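Local coordinates for fibronectin type-III domain-containing protein (Caldanaerobacter subterraneus subsp. tengcongensis, PDB 7JGU), which is of unknown function but carries this fibronectin type III domain, an extremely heat-stable module whose surface salt bridges contribute to that stability, at residues Glu6-Val12 with Phe82-Ser87; Thr29-Lys33 with Ala73-Leu77; Tyr34-Val40 with Thr68-Val74. One frame throughout, in Å; residues are numbered along the deposited sequence. Where two conformers were deposited one is given.

Contact 1. Residues Glu6-Val12 with Phe82-Ser87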
ATOM      1  N   GLU A   6       3.896  12.517  -4.234  1.00 16.55           N
ATOM      2  CA  GLU A   6       3.863  11.381  -3.312  1.00 16.54           C
ATOM      3  C   GLU A   6       2.464  11.247  -2.717  1.00 14.80           C
ATOM      4  O   GLU A   6       1.867  12.255  -2.324  1.00 14.99           O
ATOM      5  CB  GLU A   6       4.892  11.684  -2.228  1.00 23.56           C
ATOM      6  CG  GLU A   6       5.172  10.596  -1.270  1.00 34.06           C
ATOM      7  CD  GLU A   6       6.184  11.016  -0.204  1.00 43.95           C
ATOM      8  OE1 GLU A   6       7.273  11.509  -0.571  1.00 47.64           O
ATOM      9  OE2 GLU A   6       5.893  10.858   0.996  1.00 47.00           O
ATOM     10  N   PRO A   7       1.889  10.035  -2.649  1.00 14.37           N
ATOM     11  CA  PRO A   7       0.603   9.882  -1.966  1.00 13.61           C
ATOM     12  C   PRO A   7       0.722  10.255  -0.506  1.00 12.88           C
ATOM     13  O   PRO A   7       1.768  10.079   0.115  1.00 14.48           O
ATOM     14  CB  PRO A   7       0.274   8.392  -2.136  1.00 14.94           C
ATOM     15  CG  PRO A   7       1.054   7.969  -3.322  1.00 16.75           C
ATOM     16  CD  PRO A   7       2.337   8.755  -3.242  1.00 14.86           C
ATOM     17  N   VAL A   8      -0.394  10.732   0.023  1.00 12.64           N
ATOM     18  CA  VAL A   8      -0.534  11.034   1.438  1.00 13.00           C
ATOM     19  C   VAL A   8      -1.754  10.288   1.949  1.00 13.29           C
ATOM     20  O   VAL A   8      -2.504   9.681   1.183  1.00 13.92           O
ATOM     21  CB  VAL A   8      -0.604  12.547   1.727  1.00 12.86           C
ATOM     22  CG1 VAL A   8       0.706  13.216   1.305  1.00 16.15           C
ATOM     23  CG2 VAL A   8      -1.777  13.191   1.013  1.00 14.03           C
ATOM     24  N   GLY A   9      -1.944  10.329   3.260  1.00 14.28           N
ATOM     25  CA  GLY A   9      -3.053   9.606   3.847  1.00 16.12           C
ATOM     26  C   GLY A   9      -2.999   8.114   3.608  1.00 13.89           C
ATOM     27  O   GLY A   9      -4.050   7.484   3.456  1.00 14.16           O
ATOM     28  N   PHE A  10      -1.806   7.532   3.559  1.00 13.45           N
ATOM     29  CA  PHE A  10      -1.651   6.096   3.311  1.00 12.28           C
ATOM     30  C   PHE A  10      -1.882   5.382   4.630  1.00 11.76           C
ATOM     31  O   PHE A  10      -1.101   5.544   5.575  1.00 14.32           O
ATOM     32  CB  PHE A  10      -0.256   5.803   2.778  1.00 12.34           C
ATOM     33  CG  PHE A  10       0.013   4.357   2.464  1.00 11.06           C
ATOM     34  CD1 PHE A  10      -0.999   3.508   2.085  1.00 12.19           C
ATOM     35  CD2 PHE A  10       1.299   3.871   2.525  1.00 11.44           C
ATOM     36  CE1 PHE A  10      -0.707   2.172   1.789  1.00 11.96           C
ATOM     37  CE2 PHE A  10       1.579   2.567   2.239  1.00 11.88           C
ATOM     38  CZ  PHE A  10       0.582   1.735   1.849  1.00 11.26           C
ATOM     39  N   TRP A  11      -2.966   4.632   4.707  1.00 11.80           N
ATOM     40  CA  TRP A  11      -3.392   3.954   5.917  1.00 12.95           C
ATOM     41  C   TRP A  11      -3.605   2.481   5.630  1.00 11.85           C
ATOM     42  O   TRP A  11      -4.076   2.102   4.561  1.00 13.38           O
ATOM     43  CB  TRP A  11      -4.707   4.550   6.407  1.00 18.35           C
ATOM     44  CG  TRP A  11      -4.611   6.028   6.679  1.00 24.71           C
ATOM     45  CD1 TRP A  11      -3.528   6.709   7.166  1.00 28.26           C
ATOM     46  CD2 TRP A  11      -5.626   7.010   6.459  1.00 27.29           C
ATOM     47  NE1 TRP A  11      -3.809   8.040   7.267  1.00 29.70           N
ATOM     48  CE2 TRP A  11      -5.090   8.262   6.826  1.00 30.44           C
ATOM     49  CE3 TRP A  11      -6.933   6.956   5.965  1.00 32.58           C
ATOM     50  CZ2 TRP A  11      -5.822   9.442   6.742  1.00 33.36           C
ATOM     51  CZ3 TRP A  11      -7.657   8.131   5.871  1.00 33.60           C
ATOM     52  CH2 TRP A  11      -7.103   9.360   6.261  1.00 34.85           C
ATOM     53  N   VAL A  12      -3.290   1.663   6.622  1.00 13.35           N
ATOM     54  CA  VAL A  12      -3.471   0.226   6.555  1.00 12.95           C
ATOM     55  C   VAL A  12      -4.503  -0.096   7.620  1.00 16.40           C
ATOM     56  O   VAL A  12      -4.270   0.164   8.804  1.00 18.98           O
ATOM     57  CB  VAL A  12      -2.149  -0.505   6.807  1.00 15.24           C
ATOM     58  CG1 VAL A  12      -2.343  -2.013   6.788  1.00 18.50           C
ATOM     59  CG2 VAL A  12      -1.105  -0.099   5.783  1.00 17.04           C
ATOM     60  N   PHE A  82       8.599   6.913  -2.387  1.00 13.70           N
ATOM     61  CA  PHE A  82       7.866   5.918  -1.626  1.00 13.25           C
ATOM     62  C   PHE A  82       7.349   6.478  -0.306  1.00 14.12           C
ATOM     63  O   PHE A  82       8.022   7.274   0.358  1.00 16.71           O
ATOM     64  CB  PHE A  82       8.798   4.764  -1.251  1.00 14.45           C
ATOM     65  CG  PHE A  82       9.133   3.845  -2.377  1.00 14.67           C
ATOM     66  CD1 PHE A  82       8.283   2.814  -2.723  1.00 16.32           C
ATOM     67  CD2 PHE A  82      10.316   3.990  -3.070  1.00 16.59           C
ATOM     68  CE1 PHE A  82       8.600   1.957  -3.768  1.00 18.47           C
ATOM     69  CE2 PHE A  82      10.635   3.137  -4.095  1.00 20.20           C
ATOM     70  CZ  PHE A  82       9.777   2.111  -4.438  1.00 20.71           C
ATOM     71  N   VAL A  83       6.176   5.996   0.100  1.00 12.58           N
ATOM     72  CA  VAL A  83       5.624   6.256   1.425  0.55 14.73           C
ATOM     73  C   VAL A  83       5.243   4.918   2.032  1.00 12.51           C
ATOM     74  O   VAL A  83       4.871   3.991   1.320  1.00 13.01           O
ATOM     75  CB  VAL A  83       4.415   7.206   1.398  0.55 17.45           C
ATOM     76  CG1 VAL A  83       4.820   8.486   0.752  0.55 19.16           C
ATOM     77  CG2 VAL A  83       3.247   6.594   0.662  0.55 19.32           C
ATOM     78  N   THR A  84       5.363   4.809   3.349  1.00 13.62           N
ATOM     79  CA  THR A  84       5.067   3.552   4.028  1.00 13.43           C
ATOM     80  C   THR A  84       3.983   3.715   5.082  1.00 12.50           C
ATOM     81  O   THR A  84       3.726   4.807   5.581  1.00 14.79           O
ATOM     82  CB  THR A  84       6.315   2.907   4.657  1.00 16.63           C
ATOM     83  OG1 THR A  84       6.853   3.784   5.655  1.00 19.97           O
ATOM     84  CG2 THR A  84       7.366   2.588   3.605  1.00 20.20           C
ATOM     85  N   ALA A  85       3.375   2.587   5.430  1.00 12.52           N
ATOM     86  CA  ALA A  85       2.366   2.537   6.473  1.00 12.73           C
ATOM     87  C   ALA A  85       2.309   1.107   6.984  1.00 12.60           C
ATOM     88  O   ALA A  85       2.676   0.172   6.276  1.00 13.20           O
ATOM     89  CB  ALA A  85       0.993   2.962   5.959  1.00 13.20           C
ATOM     90  N   SER A  86       1.813   0.947   8.209  1.00 13.97           N
ATOM     91  CA  SER A  86       1.824  -0.349   8.862  1.00 14.79           C
ATOM     92  C   SER A  86       0.512  -0.593   9.585  1.00 14.53           C
ATOM     93  O   SER A  86      -0.174   0.339   9.987  1.00 15.43           O
ATOM     94  CB  SER A  86       2.924  -0.425   9.939  1.00 19.54           C
ATOM     95  OG  SER A  86       4.210  -0.279   9.390  1.00 26.70           O
ATOM     96  N   SER A  87       0.208  -1.873   9.798  1.00 15.21           N
ATOM     97  CA  SER A  87      -0.808  -2.278  10.761  1.00 16.87           C
ATOM     98  C   SER A  87      -0.571  -3.745  11.105  1.00 18.14           C
ATOM     99  O   SER A  87       0.384  -4.366  10.646  1.00 19.77           O
ATOM    100  CB  SER A  87      -2.238  -2.040  10.280  1.00 21.94           C
ATOM    101  OG  SER A  87      -3.144  -2.183  11.371  1.00 27.04           O
TER
HETATM  102  O   HOH W   1       1.530   6.635   5.862  1.00 31.24           O
HETATM  103  O   HOH W   2      -1.613   2.531   8.851  1.00 18.49           O
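F10 and V12 meet A85 and S87 along the seam where the edge strands of the two sheets of a fibronectin type III beta sandwich run side by side. End to end, 6-12 and 82-87 point within 14° of each other, yet direct hydrogen bonds between them are absent. The methyl of A85 sits over one face of the F10 ring as a CH-pi contact: CB lies 3.9 Å from the ring centroid, on a line 23° off the ring normal, and is offset toward the rim. F10 has CG anti to its backbone N (chi1 -179°), which swings the ring in toward strand 78-88; there V83, in one of its two conformers, packs CG2 on F10 CD2 at 3.8 Å. The ring also touches L24, F69 and L71. V12 uses both branches. Its CG2 packs against A85 CB at 3.7 Å, while its CG1 presses on S87 CB at 3.5 Å, tighter than usual van der Waals contact. Water 1 donates to the carbonyl oxygens of F10 and T84, at 2.9 Å from each O. Water 2 accepts from V12 N and donates to S86 O, again 2.9 Å from either atom. On their other sides, W11 pairs through its backbone with T25, and A85 with F69. First and last strands lying side by side at the sandwich edge, each bonded into its own sheet, are typical of the fibronectin type III fold.

Contact 2. Residues Thr29-Lys33 with Ala73-Leu77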
ATOM      1  N   THR A  29      -3.945  11.370  -5.903  1.00 13.31           N
ATOM      2  CA  THR A  29      -2.611  11.931  -6.016  1.00 11.74           C
ATOM      3  C   THR A  29      -2.444  12.638  -7.354  1.00 12.30           C
ATOM      4  O   THR A  29      -2.681  12.046  -8.406  1.00 13.49           O
ATOM      5  CB  THR A  29      -1.594  10.805  -5.859  1.00 13.16           C
ATOM      6  OG1 THR A  29      -1.781  10.152  -4.593  1.00 14.26           O
ATOM      7  CG2 THR A  29      -0.191  11.307  -5.946  1.00 14.37           C
ATOM      8  N   LYS A  30      -2.005  13.893  -7.311  1.00 12.21           N
ATOM      9  CA  LYS A  30      -1.801  14.658  -8.532  1.00 13.33           C
ATOM     10  C   LYS A  30      -0.841  13.936  -9.454  1.00 13.38           C
ATOM     11  O   LYS A  30       0.251  13.527  -9.044  1.00 14.25           O
ATOM     12  CB  LYS A  30      -1.243  16.032  -8.178  1.00 15.47           C
ATOM     13  CG  LYS A  30      -1.024  16.922  -9.368  1.00 18.92           C
ATOM     14  CD  LYS A  30       0.426  16.843  -9.833  1.00 26.14           C
ATOM     15  CE  LYS A  30       0.787  18.006 -10.736  1.00 34.54           C
ATOM     16  NZ  LYS A  30       2.169  17.850 -11.254  1.00 40.32           N
ATOM     17  N   GLY A  31      -1.243  13.802 -10.723  1.00 14.20           N
ATOM     18  CA  GLY A  31      -0.394  13.239 -11.741  1.00 15.05           C
ATOM     19  C   GLY A  31      -0.380  11.729 -11.799  1.00 15.56           C
ATOM     20  O   GLY A  31       0.206  11.167 -12.728  1.00 18.57           O
ATOM     21  N   ALA A  32      -0.982  11.040 -10.838  1.00 15.34           N
ATOM     22  CA  ALA A  32      -0.887   9.592 -10.800  1.00 15.13           C
ATOM     23  C   ALA A  32      -1.770   8.965 -11.857  1.00 15.89           C
ATOM     24  O   ALA A  32      -2.957   9.293 -11.963  1.00 19.53           O
ATOM     25  CB  ALA A  32      -1.306   9.064  -9.427  1.00 15.13           C
ATOM     26  N   LYS A  33      -1.189   8.058 -12.637  1.00 16.55           N
ATOM     27  CA  LYS A  33      -1.946   7.179 -13.512  1.00 16.08           C
ATOM     28  C   LYS A  33      -2.211   5.825 -12.869  1.00 15.75           C
ATOM     29  O   LYS A  33      -3.204   5.177 -13.190  1.00 18.83           O
ATOM     30  CB  LYS A  33      -1.198   6.966 -14.833  1.00 20.62           C
ATOM     31  CG  LYS A  33      -1.037   8.225 -15.649  1.00 27.18           C
ATOM     32  CD  LYS A  33      -2.377   8.737 -16.135  1.00 35.27           C
ATOM     33  CE  LYS A  33      -2.219   9.982 -16.986  1.00 42.39           C
ATOM     34  NZ  LYS A  33      -1.885   9.628 -18.380  1.00 47.04           N
ATOM     35  N   ALA A  73       3.186   6.375  -6.433  1.00 12.66           N
ATOM     36  CA  ALA A  73       2.330   6.773  -7.538  1.00 12.45           C
ATOM     37  C   ALA A  73       3.206   6.831  -8.784  1.00 13.35           C
ATOM     38  O   ALA A  73       4.373   7.199  -8.708  1.00 15.51           O
ATOM     39  CB  ALA A  73       1.733   8.146  -7.281  1.00 13.62           C
ATOM     40  N   VAL A  74       2.622   6.503  -9.935  1.00 13.04           N
ATOM     41  CA  VAL A  74       3.390   6.357 -11.169  1.00 14.46           C
ATOM     42  C   VAL A  74       2.648   7.018 -12.321  1.00 15.04           C
ATOM     43  O   VAL A  74       1.418   6.952 -12.412  1.00 16.31           O
ATOM     44  CB  VAL A  74       3.607   4.866 -11.480  1.00 15.88           C
ATOM     45  CG1 VAL A  74       4.564   4.704 -12.641  1.00 18.92           C
ATOM     46  CG2 VAL A  74       4.118   4.115 -10.262  1.00 18.34           C
ATOM     47  N   ASN A  75       3.398   7.672 -13.201  1.00 17.34           N
ATOM     48  CA  ASN A  75       2.874   8.094 -14.495  1.00 19.00           C
ATOM     49  C   ASN A  75       3.953   7.837 -15.537  1.00 24.06           C
ATOM     50  O   ASN A  75       4.994   7.235 -15.243  1.00 23.19           O
ATOM     51  CB  ASN A  75       2.326   9.526 -14.465  1.00 19.86           C
ATOM     52  CG  ASN A  75       3.393  10.571 -14.297  1.00 19.18           C
ATOM     53  OD1 ASN A  75       4.566  10.345 -14.559  1.00 21.86           O
ATOM     54  ND2 ASN A  75       2.983  11.748 -13.860  1.00 19.43           N
ATOM     55  N   GLU A  76       3.694   8.315 -16.761  1.00 28.08           N
ATOM     56  CA  GLU A  76       4.585   8.026 -17.881  1.00 32.02           C
ATOM     57  C   GLU A  76       5.980   8.589 -17.656  1.00 32.39           C
ATOM     58  O   GLU A  76       6.951   8.099 -18.249  1.00 34.77           O
ATOM     59  CB  GLU A  76       4.012   8.606 -19.180  1.00 37.52           C
ATOM     60  CG  GLU A  76       2.641   8.075 -19.537  1.00 43.76           C
ATOM     61  CD  GLU A  76       1.521   8.972 -19.047  1.00 51.89           C
ATOM     62  OE1 GLU A  76       1.727   9.705 -18.044  1.00 51.09           O
ATOM     63  OE2 GLU A  76       0.435   8.948 -19.670  1.00 56.34           O
ATOM     64  N   LEU A  77       6.101   9.630 -16.840  1.00 33.09           N
ATOM     65  CA  LEU A  77       7.388  10.264 -16.608  1.00 34.57           C
ATOM     66  C   LEU A  77       8.189   9.560 -15.527  1.00 35.03           C
ATOM     67  O   LEU A  77       9.411   9.731 -15.461  1.00 36.72           O
ATOM     68  CB  LEU A  77       7.183  11.732 -16.223  1.00 38.84           C
ATOM     69  CG  LEU A  77       6.681  12.687 -17.309  1.00 44.64           C
ATOM     70  CD1 LEU A  77       7.707  12.796 -18.424  1.00 45.20           C
ATOM     71  CD2 LEU A  77       5.317  12.277 -17.869  1.00 49.10           C
TER
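K33 N donates to V74 O at 2.8 Å, and around this bond the loop 29-33 is fastened to the end of strand 66-75 at one pole of the fibronectin type III sandwich, where the loop between the second and third strands meets the turn joining the last two. The amide of N75 makes the second tie: ND2 reaches G31 O at 3.1 Å, with an N-H...O angle of 148° and the donor tilted out of the carbonyl plane. The third is a salt bridge, K33 NZ to E76 OE2 at 2.7 Å; NZ meets OE2 on the syn side, somewhat out of the carboxylate plane, and K33 gets there by bending at chi2 and chi4. Surface salt bridges contribute to this domain's heat stability, to which this pair may add. Beneath the polar ties, the CB atoms of A32 and A73 touch at 3.8 Å, and T29 CG2 packs on the same methyl of A73.

Further out, the loop is shaped by a type II beta turn from T29 to A32, closed by A32 N to T29 O at 3.1 Å, with G31 taking the positive phi of 83°. On the other side N75 starts an Asx turn: its OD1 accepts from L77 N at 2.8 Å, the donor standing above the carbonyl plane. Replacing N75 by an alanine would probably leave G31 O without this donor and L77 N without its acceptor, freeing the turn to shift. N75 ND2 also donates to T2 O, tying in the N-terminal segment.

Contact 3. Residues Tyr34-Val40 with Thr68-Val74. Unlike the reference sequence in segment 68-74: I72 (reference Arg).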
ATOM      1  N   TYR A  34      -1.333   5.385 -11.974  1.00 14.34           N
ATOM      2  CA  TYR A  34      -1.588   4.189 -11.182  1.00 13.65           C
ATOM      3  C   TYR A  34      -0.699   4.249  -9.959  1.00 12.18           C
ATOM      4  O   TYR A  34       0.119   5.156  -9.802  1.00 13.21           O
ATOM      5  CB  TYR A  34      -1.406   2.905 -11.989  1.00 14.95           C
ATOM      6  CG  TYR A  34      -0.012   2.551 -12.416  1.00 16.01           C
ATOM      7  CD1 TYR A  34       0.508   3.016 -13.612  1.00 17.81           C
ATOM      8  CD2 TYR A  34       0.762   1.688 -11.667  1.00 16.90           C
ATOM      9  CE1 TYR A  34       1.767   2.647 -14.029  1.00 19.96           C
ATOM     10  CE2 TYR A  34       2.020   1.316 -12.080  1.00 19.48           C
ATOM     11  CZ  TYR A  34       2.517   1.797 -13.252  1.00 21.02           C
ATOM     12  OH  TYR A  34       3.779   1.398 -13.651  1.00 27.34           O
ATOM     13  N   TYR A  35      -0.885   3.261  -9.087  1.00 11.19           N
ATOM     14  CA  TYR A  35      -0.162   3.123  -7.841  1.00 11.35           C
ATOM     15  C   TYR A  35       0.385   1.708  -7.764  1.00 11.57           C
ATOM     16  O   TYR A  35      -0.229   0.775  -8.282  1.00 12.74           O
ATOM     17  CB  TYR A  35      -1.087   3.377  -6.647  1.00 11.74           C
ATOM     18  CG  TYR A  35      -1.798   4.695  -6.704  1.00 11.59           C
ATOM     19  CD1 TYR A  35      -3.012   4.822  -7.362  1.00 11.98           C
ATOM     20  CD2 TYR A  35      -1.248   5.823  -6.139  1.00 11.56           C
ATOM     21  CE1 TYR A  35      -3.670   6.053  -7.437  1.00 12.21           C
ATOM     22  CE2 TYR A  35      -1.899   7.050  -6.204  1.00 11.84           C
ATOM     23  CZ  TYR A  35      -3.101   7.160  -6.855  1.00 12.09           C
ATOM     24  OH  TYR A  35      -3.750   8.381  -6.927  1.00 14.24           O
ATOM     25  N   GLU A  36       1.531   1.567  -7.109  0.55 10.68           N
ATOM     26  CA  GLU A  36       2.150   0.266  -6.926  0.55  9.65           C
ATOM     27  C   GLU A  36       2.458   0.061  -5.456  0.55  9.91           C
ATOM     28  O   GLU A  36       2.963   0.965  -4.791  0.55 10.13           O
ATOM     29  CB  GLU A  36       3.425   0.131  -7.760  0.55 13.27           C
ATOM     30  CG  GLU A  36       3.888  -1.295  -7.968  0.55 13.67           C
ATOM     31  CD  GLU A  36       4.828  -1.467  -9.138  0.55 16.45           C
ATOM     32  OE1 GLU A  36       5.024  -0.511  -9.923  0.55 17.22           O
ATOM     33  OE2 GLU A  36       5.380  -2.574  -9.275  0.55 19.25           O
ATOM     34  N   ILE A  37       2.123  -1.118  -4.958  1.00 11.01           N
ATOM     35  CA  ILE A  37       2.255  -1.475  -3.562  1.00 11.10           C
ATOM     36  C   ILE A  37       3.280  -2.576  -3.416  1.00 10.43           C
ATOM     37  O   ILE A  37       3.263  -3.559  -4.160  1.00 11.15           O
ATOM     38  CB  ILE A  37       0.898  -1.993  -3.044  1.00 13.65           C
ATOM     39  CG1 ILE A  37      -0.211  -0.978  -3.300  1.00 17.95           C
ATOM     40  CG2 ILE A  37       1.012  -2.417  -1.591  1.00 16.04           C
ATOM     41  CD1 ILE A  37      -1.594  -1.609  -3.219  1.00 19.69           C
ATOM     42  N   TYR A  38       4.099  -2.443  -2.383  1.00 10.73           N
ATOM     43  CA  TYR A  38       5.123  -3.408  -2.019  1.00 10.67           C
ATOM     44  C   TYR A  38       4.965  -3.789  -0.556  1.00 11.97           C
ATOM     45  O   TYR A  38       4.558  -2.978   0.270  1.00 12.38           O
ATOM     46  CB  TYR A  38       6.517  -2.811  -2.204  1.00 12.48           C
ATOM     47  CG  TYR A  38       6.790  -2.381  -3.624  1.00 13.38           C
ATOM     48  CD1 TYR A  38       6.336  -1.158  -4.087  1.00 14.73           C
ATOM     49  CD2 TYR A  38       7.490  -3.199  -4.492  1.00 14.42           C
ATOM     50  CE1 TYR A  38       6.571  -0.765  -5.385  1.00 18.65           C
ATOM     51  CE2 TYR A  38       7.742  -2.808  -5.804  1.00 16.65           C
ATOM     52  CZ  TYR A  38       7.275  -1.588  -6.238  1.00 19.12           C
ATOM     53  OH  TYR A  38       7.520  -1.166  -7.519  1.00 24.14           O
ATOM     54  N   LEU A  39       5.328  -5.024  -0.248  1.00 11.67           N
ATOM     55  CA  LEU A  39       5.486  -5.487   1.115  1.00 12.64           C
ATOM     56  C   LEU A  39       6.916  -5.225   1.558  1.00 12.07           C
ATOM     57  O   LEU A  39       7.866  -5.553   0.846  1.00 14.16           O
ATOM     58  CB  LEU A  39       5.212  -6.988   1.159  1.00 14.66           C
ATOM     59  CG  LEU A  39       5.425  -7.633   2.519  1.00 17.54           C
ATOM     60  CD1 LEU A  39       4.379  -7.139   3.482  1.00 19.27           C
ATOM     61  CD2 LEU A  39       5.377  -9.145   2.411  1.00 21.84           C
ATOM     62  N   VAL A  40       7.074  -4.647   2.731  1.00 12.21           N
ATOM     63  CA  VAL A  40       8.388  -4.452   3.327  1.00 14.46           C
ATOM     64  C   VAL A  40       8.683  -5.722   4.120  1.00 17.62           C
ATOM     65  O   VAL A  40       8.046  -5.990   5.138  1.00 22.15           O
ATOM     66  CB  VAL A  40       8.415  -3.197   4.205  1.00 16.59           C
ATOM     67  CG1 VAL A  40       9.809  -2.941   4.711  1.00 20.29           C
ATOM     68  CG2 VAL A  40       7.899  -2.001   3.422  1.00 17.85           C
ATOM     69  N   THR A  68       4.120  -4.051   7.098  1.00 13.22           N
ATOM     70  CA  THR A  68       4.468  -2.729   6.615  1.00 12.61           C
ATOM     71  C   THR A  68       4.461  -2.770   5.104  1.00 11.63           C
ATOM     72  O   THR A  68       5.008  -3.703   4.500  1.00 12.78           O
ATOM     73  CB  THR A  68       5.830  -2.290   7.145  1.00 14.87           C
ATOM     74  OG1 THR A  68       5.806  -2.294   8.580  1.00 17.87           O
ATOM     75  CG2 THR A  68       6.169  -0.893   6.660  1.00 16.25           C
ATOM     76  N   PHE A  69       3.869  -1.742   4.505  1.00 11.23           N
ATOM     77  CA  PHE A  69       3.749  -1.630   3.062  1.00 11.10           C
ATOM     78  C   PHE A  69       4.355  -0.327   2.583  1.00 11.17           C
ATOM     79  O   PHE A  69       4.375   0.655   3.304  1.00 12.17           O
ATOM     80  CB  PHE A  69       2.283  -1.698   2.627  1.00 11.34           C
ATOM     81  CG  PHE A  69       1.600  -2.971   3.029  1.00 12.84           C
ATOM     82  CD1 PHE A  69       1.699  -4.093   2.232  1.00 14.44           C
ATOM     83  CD2 PHE A  69       0.907  -3.068   4.226  1.00 14.36           C
ATOM     84  CE1 PHE A  69       1.098  -5.282   2.608  1.00 17.47           C
ATOM     85  CE2 PHE A  69       0.308  -4.258   4.600  1.00 15.46           C
ATOM     86  CZ  PHE A  69       0.396  -5.351   3.787  1.00 17.68           C
ATOM     87  N   ALA A  70       4.821  -0.340   1.345  1.00 10.70           N
ATOM     88  CA  ALA A  70       5.344   0.833   0.661  1.00 10.94           C
ATOM     89  C   ALA A  70       4.493   1.092  -0.569  1.00 10.88           C
ATOM     90  O   ALA A  70       4.056   0.164  -1.241  1.00 12.98           O
ATOM     91  CB  ALA A  70       6.802   0.664   0.272  1.00 12.21           C
ATOM     92  N   LEU A  71       4.248   2.359  -0.850  1.00 10.42           N
ATOM     93  CA  LEU A  71       3.364   2.796  -1.917  1.00  9.91           C
ATOM     94  C   LEU A  71       4.063   3.863  -2.732  1.00 10.42           C
ATOM     95  O   LEU A  71       4.739   4.726  -2.175  1.00 10.86           O
ATOM     96  CB  LEU A  71       2.119   3.403  -1.290  1.00 11.17           C
ATOM     97  CG  LEU A  71       1.077   4.012  -2.198  1.00 11.72           C
ATOM     98  CD1 LEU A  71       0.311   2.959  -2.973  1.00 14.31           C
ATOM     99  CD2 LEU A  71       0.111   4.845  -1.355  1.00 13.25           C
ATOM    100  N   ILE A  72       3.909   3.771  -4.053  0.58  9.17           N
ATOM    101  CA  ILE A  72       4.314   4.827  -4.973  0.58  9.07           C
ATOM    102  C   ILE A  72       3.159   5.152  -5.906  0.58 10.63           C
ATOM    103  O   ILE A  72       2.294   4.313  -6.182  0.58 10.37           O
ATOM    104  CB  ILE A  72       5.547   4.476  -5.816  0.58 11.08           C
ATOM    105  CG1 ILE A  72       5.488   3.028  -6.314  0.58 11.64           C
ATOM    106  CG2 ILE A  72       6.777   4.688  -5.005  0.58 12.61           C
ATOM    107  CD1 ILE A  72       6.412   2.739  -7.497  0.58 13.80           C
ATOM    108  N   ALA A  73       3.186   6.375  -6.433  1.00 12.66           N
ATOM    109  CA  ALA A  73       2.330   6.773  -7.538  1.00 12.45           C
ATOM    110  C   ALA A  73       3.206   6.831  -8.784  1.00 13.35           C
ATOM    111  O   ALA A  73       4.373   7.199  -8.708  1.00 15.51           O
ATOM    112  CB  ALA A  73       1.733   8.146  -7.281  1.00 13.62           C
ATOM    113  N   VAL A  74       2.622   6.503  -9.935  1.00 13.04           N
ATOM    114  CA  VAL A  74       3.390   6.357 -11.169  1.00 14.46           C
ATOM    115  C   VAL A  74       2.648   7.018 -12.321  1.00 15.04           C
ATOM    116  O   VAL A  74       1.418   6.952 -12.412  1.00 16.31           O
ATOM    117  CB  VAL A  74       3.607   4.866 -11.480  1.00 15.88           C
ATOM    118  CG1 VAL A  74       4.564   4.704 -12.641  1.00 18.92           C
ATOM    119  CG2 VAL A  74       4.118   4.115 -10.262  1.00 18.34           C
TER
HETATM  120  O   HOH W   3       5.881  -6.281   6.635  1.00 21.45           O
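Y34, E36 and Y38 each exchange two backbone hydrogen bonds with V74, I72 and A70 in turn, so the N-H and C=O groups of these six residues are satisfied across the contact. The E36/I72 and Y38/A70 bonds are the straighter ones: I72 N to E36 O is 3.1 Å with an N-H...O angle of 164°, and Y38 N to A70 O is 2.8 Å, both donors lying in the carbonyl plane of their acceptors. The Y34/V74 pair is more bent. V74 N donates to Y34 O at 2.8 Å, but the return bond from Y34 N to V74 O is longer, 3.2 Å; that oxygen also serves K33 N. At the other end V40 N donates to T68 O, while a water takes over the reciprocal link, donating to V40 O and accepting from T68 N at 2.9 Å.

These bonds join the two middle strands of the four-stranded sheet of the sandwich, antiparallel with 150° between their directions. The backbone groups of the intervening residues point away from the partner strand: those of Y35, I37 and L39 bond to strand 44-51, that of F69 to A85. A73 N is met by S80 OG, and T68 OG1 pairs with S86 OG. Y35, I37, L39, F69 and L71 turn to the face that meets the other sheet, I37 and F69 touching L24 there. On the opposite face I72 replaces an arginine of the reference sequence, so its packing, CG1 on E36 CB at 3.8 Å in one conformer of each, is not the natural residue's. Y34 has CG between its backbone N and carbonyl carbon (chi1 69°), which folds the ring across to V74, whose CB lies over the ring face 3.8 Å from the centroid.

All three contacts lie in one fibronectin type III sandwich and use its four-stranded sheet. Contact 3 joins the middle strands 34-41 and 66-75; contact 2 continues it past the sheet's end, sharing A73 and V74, with centres about 13 Å apart. Centre to centre, contact 1 is about 8 Å from contact 3 and about 16 Å from contact 2, and sits where strand 78-88, the neighbour of 66-75, faces the other sheet. Along the chain the partners of contacts 2 and 3 both fall between the two segments of contact 1, so the first and last strands enclose the rest. Direct touches tie the three together: V83 O with L71 N, and P7 against T29 and A73.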